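Local coordinates for protein nucleoside hydrolase, putative (Trypanosoma brucei, PDB 3FZ0) that belongs to the nucleoside hydrolase family and carries a bound calcium ion, at residues V193-K197 and W334-N338. The protein carries 2 engineered substitutions. Coordinates in Å, arbitrary orientation, origin at the centre of the assembly. Residues are numbered along the deposited sequence.
Sequences VLQHK and WRNCN
The indole of Trp334 lies against the C-terminal end of a helix, its six-membered ring broad enough to meet both backbone carbonyls and the aliphatic arm of a lysine. In this nucleoside hydrolase fold, the contact joins helix 187-195 to a classic beta bulge, Asn336 and Cys337 opposite Thr302, where strand 337-343 enters the central mixed sheet. After the helix, His196 and Lys197 are extended; CA directions 194 to 197 and 334 to 337 differ by 129°, and Leu194 CA lies 6.7 Å from Asn336 CA. Before the bulge, Arg335 centres an inverse gamma turn. Trp334 (chi1 p) places CH2 3.7 Å from Gln195 O, near the ring plane, while Lys197 CE sits over one face, 4.0 Å from the six-membered ring centroid, a CH-pi contact. Lys197 (mmtm) folds back, so NZ donates a hydrogen bond to Gln195 O at 3.0 Å. Towards the sheet, Leu194 (mt) packs CD2 4.1 Å from CB of Cys337, whose small side chain suits this buried spot. Asn336 (chi1 p) suits this junction because its amide both accepts and donates: OD1 accepts from Val304 N on strand 296-306, and ND2 donates to Leu194 O at 2.8 Å.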
loop_
_atom_site.group_PDB
_atom_site.type_symbol
_atom_site.label_atom_id
_atom_site.label_comp_id
_atom_site.label_asym_id
_atom_site.label_seq_id
_atom_site.Cartn_x
_atom_site.Cartn_y
_atom_site.Cartn_z
ATOM N N VAL B 193 -16.409 8.571 -6.713
ATOM C CA VAL B 193 -17.737 8.262 -7.238
ATOM C C VAL B 193 -18.538 7.357 -6.298
ATOM O O VAL B 193 -19.669 7.686 -5.953
ATOM C CB VAL B 193 -17.671 7.707 -8.679
ATOM C CG1 VAL B 193 -18.982 7.076 -9.057
ATOM C CG2 VAL B 193 -17.334 8.869 -9.677
ATOM N N LEU B 194 -17.928 6.255 -5.855
ATOM C CA LEU B 194 -18.581 5.275 -4.975
ATOM C C LEU B 194 -18.769 5.737 -3.516
ATOM O O LEU B 194 -19.698 5.304 -2.868
ATOM C CB LEU B 194 -17.871 3.928 -5.039
ATOM C CG LEU B 194 -17.840 3.145 -6.370
ATOM C CD1 LEU B 194 -16.744 2.063 -6.375
ATOM C CD2 LEU B 194 -19.162 2.489 -6.715
ATOM N N GLN B 195 -17.888 6.590 -2.990
ATOM C CA GLN B 195 -18.022 7.124 -1.624
ATOM C C GLN B 195 -18.946 8.344 -1.514
ATOM O O GLN B 195 -19.249 8.782 -0.411
ATOM C CB GLN B 195 -16.666 7.513 -1.060
ATOM C CG GLN B 195 -15.713 6.350 -0.785
ATOM C CD GLN B 195 -16.244 5.372 0.252
ATOM O OE1 GLN B 195 -16.492 4.205 -0.050
ATOM N NE2 GLN B 195 -16.426 5.839 1.460
ATOM N N HIS B 196 -19.405 8.883 -2.645
ATOM C CA HIS B 196 -20.214 10.100 -2.643
ATOM C C HIS B 196 -21.546 9.928 -1.911
ATOM O O HIS B 196 -22.261 8.949 -2.139
ATOM C CB HIS B 196 -20.483 10.584 -4.072
ATOM C CG HIS B 196 -21.517 11.662 -4.143
ATOM N ND1 HIS B 196 -21.253 12.968 -3.789
ATOM C CD2 HIS B 196 -22.830 11.619 -4.471
ATOM C CE1 HIS B 196 -22.349 13.689 -3.937
ATOM N NE2 HIS B 196 -23.323 12.894 -4.340
ATOM N N LYS B 197 -21.874 10.884 -1.047
ATOM C CA LYS B 197 -23.140 10.880 -0.319
ATOM C C LYS B 197 -24.159 11.711 -1.081
ATOM O O LYS B 197 -23.904 12.869 -1.425
ATOM C CB LYS B 197 -22.979 11.488 1.092
ATOM C CG LYS B 197 -21.990 10.780 2.020
ATOM C CD LYS B 197 -22.328 9.288 2.225
ATOM C CE LYS B 197 -21.281 8.615 3.123
ATOM N NZ LYS B 197 -19.916 8.697 2.487
ATOM N N TRP B 334 -22.306 1.106 3.789
ATOM C CA TRP B 334 -23.733 1.148 3.450
ATOM C C TRP B 334 -23.839 0.563 2.054
ATOM O O TRP B 334 -22.815 0.401 1.388
ATOM C CB TRP B 334 -24.283 2.573 3.535
ATOM C CG TRP B 334 -23.975 3.448 2.364
ATOM C CD1 TRP B 334 -24.825 3.776 1.359
ATOM C CD2 TRP B 334 -22.734 4.129 2.078
ATOM N NE1 TRP B 334 -24.205 4.606 0.461
ATOM C CE2 TRP B 334 -22.923 4.843 0.872
ATOM C CE3 TRP B 334 -21.486 4.215 2.732
ATOM C CZ2 TRP B 334 -21.924 5.630 0.294
ATOM C CZ3 TRP B 334 -20.479 5.017 2.152
ATOM C CH2 TRP B 334 -20.714 5.707 0.943
ATOM N N ARG B 335 -25.045 0.211 1.613
ATOM C CA ARG B 335 -25.219 -0.386 0.277
ATOM C C ARG B 335 -25.205 0.694 -0.803
ATOM O O ARG B 335 -26.259 1.243 -1.187
ATOM C CB ARG B 335 -26.502 -1.212 0.213
ATOM C CG ARG B 335 -26.398 -2.480 0.943
ATOM C CD ARG B 335 -27.634 -3.347 0.893
ATOM N NE ARG B 335 -27.586 -4.275 2.033
ATOM C CZ ARG B 335 -26.882 -5.408 2.069
ATOM N NH1 ARG B 335 -26.174 -5.792 1.001
ATOM N NH2 ARG B 335 -26.899 -6.170 3.174
ATOM N N ASN B 336 -24.005 0.996 -1.288
ATOM C CA ASN B 336 -23.792 2.117 -2.189
ATOM C C ASN B 336 -23.719 1.764 -3.647
ATOM O O ASN B 336 -23.634 2.667 -4.479
ATOM C CB ASN B 336 -22.507 2.858 -1.818
ATOM C CG ASN B 336 -21.251 2.016 -2.044
ATOM O OD1 ASN B 336 -21.305 0.797 -2.084
ATOM N ND2 ASN B 336 -20.109 2.677 -2.153
ATOM N N CYS B 337 -23.733 0.476 -3.967
ATOM C CA CYS B 337 -23.482 0.054 -5.342
ATOM C C CYS B 337 -24.263 -1.196 -5.759
ATOM O O CYS B 337 -24.296 -2.185 -5.030
ATOM C CB CYS B 337 -21.993 -0.160 -5.520
ATOM S SG CYS B 337 -21.494 -0.807 -7.128
ATOM N N ASN B 338 -24.905 -1.131 -6.921
ATOM C CA ASN B 338 -25.605 -2.277 -7.495
ATOM C C ASN B 338 -24.707 -2.947 -8.524
ATOM O O ASN B 338 -24.441 -2.389 -9.579
ATOM C CB ASN B 338 -26.933 -1.849 -8.111
ATOM C CG ASN B 338 -27.875 -3.030 -8.396
ATOM O OD1 ASN B 338 -27.887 -4.032 -7.673
ATOM N ND2 ASN B 338 -28.673 -2.902 -9.459
#